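PDB 3U4Y: uncharacterized protein from Desulfotomaculum acetoxidans, which is of unknown function but folds as a seven-bladed beta-propeller related to the lactonase family. Local coordinates for residues Glu16-Arg21 against Gly312-Gly317; Gly39-Asp44 against Ser58-Thr63; His263-Asp268 against Asn292-Leu297. All blocks are in the same frame, centred on the assembly; numbering follows the deposited sequence.

Contact 1. Residues Glu16-Arg21 against Gly312-Gly317; sequences EQHLRR and GIEANG
Ring closure in a beta-propeller is seen here at its seam: the chain near the C-terminus enters through Gly312-Gly317 to supply strand 319-321, the innermost of a blade whose other three strands come from the N-terminal end. Glu16-Arg21 is the turn between the first two of those, with Arg20 and Arg21 both opposite Glu16 in a G1 beta bulge. On the buried side a single bridge joins Glu16 and Asn316, and Gln17 N donates to Asn316 O at 3.0 Å, in the carbonyl plane on a lone pair. Glu16, with CG beside its own backbone N (chi1 -66°), passes across the Glu314 carbonyl and brings OE2 to Glu314 N at 3.2 Å, using the anti lone pair. The methyl CG2 of Ile313 lies against the same carboxylate. Arg21 grips that carboxylate side-on through NE and NH1, both nitrogens coming from above its plane, so OE2 is held by two donors while Ser23 shares OE1. Such a pairing would be expected to keep the buried glutamate ionised. The outer side, of partly exposed residues, is held by His18, Leu19 and Glu314. Leu19 sits between two flat groups, CD1 over one face of the Arg21 guanidinium and CD2 over one face of the His18 ring. At the loose, solvent-facing Gly312 end, Arg21 NH1 comes no closer than 4.1 Å to Gly312 O. Glu314, extended beyond CG, reaches out and meets the ring of His18 at its edge, ring and carboxylate planes only 19° apart: His18 NE2 donates to Glu314 OE2 at 2.6 Å, on the anti lone pair.

Contact 2. Residues Gly39-Asp44 against Ser58-Thr63; sequences GYDFVD and SDFCQT
The backbones of Gly39-Asp44 and Ser58-Thr63 meet antiparallel at the non-hydrogen-bonded pair Phe42-Ser58, beyond which Asp41 centres an inverse gamma turn facing a type I turn from Asp59 to Gln62. Asp41 is the residue that ties the two turns together. Its carbonyl O accepts from Asp59 N at 3.0 Å on a lone pair, and the CA-H of Ser58 points to the same oxygen. Its side chain, with CG anti to the backbone N (chi1 -166°), lays OD2 against the start of the other turn, where Phe60 N donates along a nearly straight line (166°) to the anti lone pair of OD2, at 2.5 Å. The carboxylate of Asp59 runs alongside, pointing the same way and almost parallel in plane, with Asp59 OD2 4.2 Å from Asp41 OD2; two like charges so close may raise the proton affinity of one of them. Val43 CG2 covers the Asp59 CB from the inner side. Toward the outside, Tyr40 sets its ring beside the end of the turn. Cys61 CB meets Tyr40 CD1 at the ring edge at 3.5 Å, Thr63 CB packs obliquely on Tyr40 CE1, and Cys61 SG makes an oblique sulfur-aromatic contact. Thr63 is itself held in place, its N donating to Ser58 OG at 2.7 Å and its OG1 to Cys61 O from above the carbonyl plane. Ile79, on the outermost strand of the blade, backs both Tyr40 and Thr63. Gly39-Asp44 is thus an outer-to-inner connection of a seven-bladed beta-propeller, packed against the turn between the second and third strands of the blade it enters.

Contact 3. Residues His263-Asp268 against Asn292-Leu297; sequences HGLLID and NISREL
Between two blades of the propeller, residues His263-Asp268 leave the outer strand 254-262 and travel inward toward strand 278-280, crossing on the way Asn292-Leu297, which comprises the turn between the second and third strands of the next blade and the start of strand 296-301. The polar exchange is concentrated on the peptide groups of Leu266. Its carbonyl O takes two donors from successive residues of the turn, Ser294 N at 2.9 Å and Ile293 N at 3.2 Å. Both N-H groups approach from above the carbonyl plane, by 31° and 39°, rather than along a lone pair. The N-H of Leu266 is satisfied from the same turn: it points almost straight (160°) at the Ser294 hydroxyl, with Leu266 N to Ser294 OG 3.3 Å. Leu266 and Ser294 thus pair through both the N-H and the carbonyl O of the leucine, one bond to the main chain and one to the side chain of the serine. One residue back, Leu265 N is taken up locally by His263 ND1 at 3.3 Å, while His263 NE2 bonds to Thr239 O; this pairing suggests a neutral ring with its proton on NE2. At the inner end the carboxylate of Asp268 is turned from the contact and forms a salt bridge with Arg270. Within the turn, Arg295 NE gives a weak bond to Asn292 O. Apolar groups flank the polar centre. Leu265 buries its side chain against Ile289 and Ala291, and Ile293, with CG2 anti to its backbone N, sets its two methyls against the crossing chain: CG2 lies 3.8 Å from Leu266 CB, and CD1 reaches the CB of Asp268.

How the contacts relate
One topological solution appears three times on consecutive blades: a connection heading for an innermost strand crosses the turn between the second and third strands of the blade it enters. All three contacts are partly buried, their centres about 16 to 17 Å from the centre of the chain, yet their chemistry differs. Contact 1 relies on charged side chains; contact 2 on an aspartate and an aromatic; contact 3 chiefly on main-chain amides, with exposed hydrophobic flanks. Contact 1 touches both others: Gln17 NE2 probably donates to Phe42 O and Arg20 packs on the Tyr40 backbone of contact 2, while Arg295 of contact 3 lies against His18 and Asn316. Contacts 2 and 3 do not touch.

Contact 1. Residues Glu16-Arg21 against Gly312-Gly317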
# COMPACT_ATOMS: atom_id res chain seq x y z
N GLU A 16 -10.23 0.66 -10.25
CA GLU A 16 -11.20 1.68 -10.59
C GLU A 16 -12.48 1.36 -9.87
O GLU A 16 -13.30 0.60 -10.36
CB GLU A 16 -11.45 1.73 -12.08
CG GLU A 16 -10.25 2.17 -12.85
CD GLU A 16 -10.23 1.58 -14.23
OE1 GLU A 16 -10.02 0.35 -14.36
OE2 GLU A 16 -10.43 2.35 -15.19
N GLN A 17 -12.64 1.95 -8.70
CA GLN A 17 -13.67 1.52 -7.77
C GLN A 17 -15.08 1.75 -8.30
O GLN A 17 -15.98 0.94 -8.07
CB GLN A 17 -13.50 2.25 -6.44
CG GLN A 17 -14.47 1.75 -5.41
CD GLN A 17 -14.45 2.57 -4.16
OE1 GLN A 17 -15.05 3.66 -4.11
NE2 GLN A 17 -13.77 2.08 -3.14
N HIS A 18 -15.27 2.85 -9.00
CA HIS A 18 -16.60 3.23 -9.42
C HIS A 18 -17.07 2.44 -10.64
O HIS A 18 -18.26 2.40 -10.93
CB HIS A 18 -16.67 4.72 -9.71
CG HIS A 18 -15.75 5.18 -10.78
ND1 HIS A 18 -14.40 4.90 -10.77
CD2 HIS A 18 -15.98 5.90 -11.90
CE1 HIS A 18 -13.84 5.43 -11.84
NE2 HIS A 18 -14.77 6.05 -12.55
N LEU A 19 -16.13 1.82 -11.34
CA LEU A 19 -16.49 0.97 -12.47
C LEU A 19 -16.51 -0.46 -11.99
O LEU A 19 -16.81 -1.37 -12.76
CB LEU A 19 -15.50 1.14 -13.61
CG LEU A 19 -15.34 2.60 -14.04
CD1 LEU A 19 -14.89 2.70 -15.48
CD2 LEU A 19 -16.65 3.31 -13.85
N ARG A 20 -16.20 -0.65 -10.72
CA ARG A 20 -16.10 -1.98 -10.14
C ARG A 20 -15.21 -2.83 -11.05
O ARG A 20 -15.53 -3.96 -11.42
CB ARG A 20 -17.50 -2.54 -9.92
CG ARG A 20 -18.36 -1.59 -9.07
CD ARG A 20 -19.54 -2.30 -8.44
NE ARG A 20 -20.06 -1.60 -7.27
CZ ARG A 20 -20.86 -2.17 -6.36
NH1 ARG A 20 -21.21 -3.44 -6.49
NH2 ARG A 20 -21.30 -1.47 -5.32
N ARG A 21 -14.06 -2.27 -11.38
CA ARG A 21 -13.18 -2.80 -12.40
C ARG A 21 -11.71 -2.70 -11.94
O ARG A 21 -11.41 -2.06 -10.93
CB ARG A 21 -13.41 -2.00 -13.68
CG ARG A 21 -12.68 -2.49 -14.89
CD ARG A 21 -13.06 -1.71 -16.12
NE ARG A 21 -12.56 -0.35 -16.10
CZ ARG A 21 -12.68 0.50 -17.12
NH1 ARG A 21 -12.19 1.73 -17.04
NH2 ARG A 21 -13.28 0.12 -18.24
N GLY A 312 -7.63 6.36 -21.08
CA GLY A 312 -8.90 5.83 -20.61
C GLY A 312 -8.91 4.94 -19.38
O GLY A 312 -9.63 3.94 -19.36
N ILE A 313 -8.13 5.28 -18.36
CA ILE A 313 -8.28 4.66 -17.04
C ILE A 313 -8.77 5.72 -16.08
O ILE A 313 -8.13 6.76 -15.93
CB ILE A 313 -6.96 4.10 -16.47
CG1 ILE A 313 -6.44 2.91 -17.28
CG2 ILE A 313 -7.17 3.64 -15.04
CD1 ILE A 313 -5.26 2.22 -16.63
N GLU A 314 -9.89 5.46 -15.42
CA GLU A 314 -10.42 6.39 -14.44
C GLU A 314 -9.94 5.96 -13.05
O GLU A 314 -10.60 5.21 -12.34
CB GLU A 314 -11.94 6.44 -14.54
CG GLU A 314 -12.43 6.75 -15.97
CD GLU A 314 -13.95 6.74 -16.11
OE1 GLU A 314 -14.44 7.04 -17.22
OE2 GLU A 314 -14.65 6.41 -15.13
N ALA A 315 -8.76 6.42 -12.69
CA ALA A 315 -8.11 5.91 -11.51
C ALA A 315 -9.01 6.12 -10.31
O ALA A 315 -9.68 7.13 -10.22
CB ALA A 315 -6.76 6.59 -11.30
N ASN A 316 -9.01 5.15 -9.40
CA ASN A 316 -9.84 5.22 -8.23
C ASN A 316 -9.53 4.07 -7.28
O ASN A 316 -10.23 3.09 -7.24
CB ASN A 316 -11.30 5.17 -8.66
CG ASN A 316 -12.24 5.79 -7.65
OD1 ASN A 316 -11.88 6.06 -6.50
ND2 ASN A 316 -13.47 6.01 -8.08
N GLY A 317 -8.46 4.20 -6.52
CA GLY A 317 -8.08 3.12 -5.64
C GLY A 317 -6.60 2.81 -5.72
O GLY A 317 -5.82 3.57 -6.30

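Contact 2. Residues Gly39-Asp44 against Ser58-Thr63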
# COMPACT_ATOMS: atom_id res chain seq x y z
N GLY A 39 -17.77 -6.40 -11.01
CA GLY A 39 -18.85 -5.84 -10.24
C GLY A 39 -18.67 -5.96 -8.74
O GLY A 39 -19.59 -6.37 -8.03
N TYR A 40 -17.49 -5.60 -8.24
CA TYR A 40 -17.27 -5.51 -6.80
C TYR A 40 -16.87 -4.12 -6.37
O TYR A 40 -16.62 -3.24 -7.18
CB TYR A 40 -16.21 -6.49 -6.30
CG TYR A 40 -16.65 -7.92 -6.23
CD1 TYR A 40 -17.11 -8.47 -5.05
CD2 TYR A 40 -16.58 -8.74 -7.34
CE1 TYR A 40 -17.50 -9.78 -4.99
CE2 TYR A 40 -16.97 -10.05 -7.29
CZ TYR A 40 -17.43 -10.57 -6.11
OH TYR A 40 -17.83 -11.89 -6.06
N ASP A 41 -16.79 -3.98 -5.05
CA ASP A 41 -16.54 -2.74 -4.35
C ASP A 41 -15.02 -2.56 -4.12
O ASP A 41 -14.54 -2.50 -2.98
CB ASP A 41 -17.30 -2.86 -3.03
CG ASP A 41 -17.44 -1.56 -2.33
OD1 ASP A 41 -17.55 -0.53 -3.02
OD2 ASP A 41 -17.44 -1.57 -1.08
N PHE A 42 -14.26 -2.50 -5.22
CA PHE A 42 -12.79 -2.62 -5.16
C PHE A 42 -12.05 -1.48 -4.45
O PHE A 42 -12.40 -0.31 -4.59
CB PHE A 42 -12.20 -2.81 -6.56
CG PHE A 42 -12.46 -4.17 -7.15
CD1 PHE A 42 -12.47 -5.30 -6.36
CD2 PHE A 42 -12.71 -4.30 -8.52
CE1 PHE A 42 -12.72 -6.55 -6.92
CE2 PHE A 42 -12.96 -5.54 -9.08
CZ PHE A 42 -12.97 -6.66 -8.28
N VAL A 43 -11.00 -1.84 -3.71
CA VAL A 43 -10.22 -0.86 -2.95
C VAL A 43 -8.73 -0.88 -3.31
O VAL A 43 -8.26 -0.01 -4.03
CB VAL A 43 -10.44 -0.98 -1.42
CG1 VAL A 43 -9.73 0.14 -0.69
CG2 VAL A 43 -11.94 -0.95 -1.07
N ASP A 44 -8.00 -1.88 -2.81
CA ASP A 44 -6.53 -1.91 -2.99
C ASP A 44 -6.07 -3.21 -3.67
O ASP A 44 -6.87 -4.13 -3.87
CB ASP A 44 -5.82 -1.73 -1.63
CG ASP A 44 -4.37 -1.24 -1.77
OD1 ASP A 44 -3.51 -1.64 -0.95
OD2 ASP A 44 -4.11 -0.44 -2.70
N SER A 58 -12.20 -5.83 -1.54
CA SER A 58 -13.42 -5.06 -1.66
C SER A 58 -13.99 -4.80 -0.28
O SER A 58 -13.82 -5.59 0.65
CB SER A 58 -14.44 -5.74 -2.58
OG SER A 58 -14.92 -6.97 -2.06
N ASP A 59 -14.65 -3.65 -0.17
CA ASP A 59 -15.11 -3.12 1.10
C ASP A 59 -16.46 -3.71 1.48
O ASP A 59 -16.52 -4.65 2.27
CB ASP A 59 -15.23 -1.60 0.98
CG ASP A 59 -15.42 -0.92 2.31
OD1 ASP A 59 -15.23 -1.60 3.33
OD2 ASP A 59 -15.74 0.29 2.33
N PHE A 60 -17.52 -3.15 0.91
CA PHE A 60 -18.91 -3.46 1.28
C PHE A 60 -19.32 -4.82 0.70
O PHE A 60 -20.17 -5.52 1.25
CB PHE A 60 -19.84 -2.29 0.86
CG PHE A 60 -21.31 -2.62 0.87
CD1 PHE A 60 -21.90 -3.24 1.96
CD2 PHE A 60 -22.11 -2.26 -0.21
CE1 PHE A 60 -23.27 -3.53 1.96
CE2 PHE A 60 -23.48 -2.54 -0.21
CZ PHE A 60 -24.05 -3.17 0.87
N CYS A 61 -18.66 -5.20 -0.40
CA CYS A 61 -18.82 -6.55 -0.94
C CYS A 61 -18.00 -7.60 -0.17
O CYS A 61 -18.10 -8.79 -0.44
CB CYS A 61 -18.47 -6.56 -2.43
SG CYS A 61 -19.70 -5.79 -3.56
N GLN A 62 -17.19 -7.16 0.78
CA GLN A 62 -16.27 -8.03 1.54
C GLN A 62 -15.71 -9.26 0.81
O GLN A 62 -15.64 -10.36 1.37
CB GLN A 62 -16.86 -8.44 2.89
CG GLN A 62 -18.14 -9.22 2.84
CD GLN A 62 -18.86 -9.19 4.18
OE1 GLN A 62 -19.35 -8.15 4.59
NE2 GLN A 62 -18.90 -10.33 4.86
N THR A 63 -15.26 -9.06 -0.42
CA THR A 63 -14.73 -10.15 -1.20
C THR A 63 -13.30 -9.93 -1.71
O THR A 63 -13.00 -8.90 -2.30
CB THR A 63 -15.63 -10.41 -2.41
OG1 THR A 63 -16.93 -10.77 -1.94
CG2 THR A 63 -15.05 -11.53 -3.27

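Contact 3. Residues His263-Asp268 against Asn292-Leu297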
# COMPACT_ATOMS: atom_id res chain seq x y z
N HIS A 263 2.10 17.67 -8.46
CA HIS A 263 1.53 16.78 -9.46
C HIS A 263 0.39 17.42 -10.26
O HIS A 263 0.03 16.94 -11.34
CB HIS A 263 1.11 15.47 -8.83
CG HIS A 263 0.42 15.62 -7.52
ND1 HIS A 263 -0.64 16.48 -7.33
CD2 HIS A 263 0.61 14.99 -6.33
CE1 HIS A 263 -1.06 16.39 -6.07
NE2 HIS A 263 -0.31 15.49 -5.45
N GLY A 264 -0.18 18.50 -9.74
CA GLY A 264 -1.29 19.15 -10.41
C GLY A 264 -2.41 18.17 -10.67
O GLY A 264 -2.95 18.10 -11.76
N LEU A 265 -2.74 17.38 -9.65
CA LEU A 265 -3.84 16.44 -9.71
C LEU A 265 -4.78 16.66 -8.54
O LEU A 265 -4.37 17.16 -7.48
CB LEU A 265 -3.33 15.00 -9.63
CG LEU A 265 -2.53 14.46 -10.80
CD1 LEU A 265 -2.11 13.00 -10.53
CD2 LEU A 265 -3.35 14.59 -12.07
N LEU A 266 -6.04 16.26 -8.73
CA LEU A 266 -6.99 16.26 -7.64
C LEU A 266 -7.02 14.85 -7.05
O LEU A 266 -7.27 13.88 -7.76
CB LEU A 266 -8.37 16.66 -8.14
CG LEU A 266 -8.38 18.02 -8.83
CD1 LEU A 266 -9.72 18.30 -9.45
CD2 LEU A 266 -8.00 19.13 -7.87
N ILE A 267 -6.72 14.75 -5.76
CA ILE A 267 -6.68 13.46 -5.09
C ILE A 267 -7.15 13.65 -3.65
O ILE A 267 -7.10 14.77 -3.15
CB ILE A 267 -5.27 12.81 -5.20
CG1 ILE A 267 -4.89 12.04 -3.94
CG2 ILE A 267 -4.19 13.85 -5.48
CD1 ILE A 267 -3.61 11.30 -4.09
N ASP A 268 -7.64 12.58 -3.01
CA ASP A 268 -8.08 12.62 -1.61
C ASP A 268 -7.99 11.26 -0.90
O ASP A 268 -8.95 10.51 -0.88
CB ASP A 268 -9.53 13.13 -1.53
CG ASP A 268 -10.02 13.36 -0.08
OD1 ASP A 268 -9.61 12.61 0.85
OD2 ASP A 268 -10.83 14.29 0.12
N ASN A 292 -7.26 9.59 -7.18
CA ASN A 292 -8.59 9.54 -6.60
C ASN A 292 -9.71 10.33 -7.28
O ASN A 292 -10.74 9.78 -7.65
CB ASN A 292 -8.49 10.03 -5.15
CG ASN A 292 -9.27 9.18 -4.20
OD1 ASN A 292 -9.79 8.14 -4.59
ND2 ASN A 292 -9.34 9.60 -2.95
N ILE A 293 -9.51 11.64 -7.42
CA ILE A 293 -10.59 12.57 -7.75
C ILE A 293 -10.47 13.17 -9.16
O ILE A 293 -11.46 13.59 -9.74
CB ILE A 293 -10.69 13.72 -6.70
CG1 ILE A 293 -11.23 13.18 -5.38
CG2 ILE A 293 -11.58 14.84 -7.19
CD1 ILE A 293 -12.02 14.19 -4.59
N SER A 294 -9.26 13.22 -9.70
CA SER A 294 -9.08 13.63 -11.08
C SER A 294 -9.35 12.41 -11.95
O SER A 294 -9.62 12.52 -13.15
CB SER A 294 -7.67 14.18 -11.33
OG SER A 294 -7.69 15.59 -11.45
N ARG A 295 -9.29 11.24 -11.31
CA ARG A 295 -9.56 9.97 -11.97
C ARG A 295 -8.61 9.79 -13.14
O ARG A 295 -9.03 9.50 -14.27
CB ARG A 295 -11.01 9.92 -12.45
CG ARG A 295 -12.05 10.04 -11.34
CD ARG A 295 -12.64 8.70 -10.93
NE ARG A 295 -13.37 8.78 -9.67
CZ ARG A 295 -14.69 8.88 -9.57
NH1 ARG A 295 -15.44 8.90 -10.66
NH2 ARG A 295 -15.26 8.96 -8.37
N GLU A 296 -7.32 9.99 -12.87
CA GLU A 296 -6.28 9.93 -13.89
C GLU A 296 -5.12 9.09 -13.37
O GLU A 296 -4.87 9.05 -12.18
CB GLU A 296 -5.81 11.34 -14.26
CG GLU A 296 -4.83 11.42 -15.43
CD GLU A 296 -4.78 12.79 -16.10
OE1 GLU A 296 -3.72 13.14 -16.69
OE2 GLU A 296 -5.80 13.51 -16.06
N LEU A 297 -4.45 8.38 -14.26
CA LEU A 297 -3.18 7.75 -13.90
C LEU A 297 -2.05 8.52 -14.56
O LEU A 297 -1.78 8.34 -15.74
CB LEU A 297 -3.15 6.29 -14.35
CG LEU A 297 -1.91 5.49 -13.95
CD1 LEU A 297 -1.55 5.71 -12.49
CD2 LEU A 297 -2.10 4.02 -14.20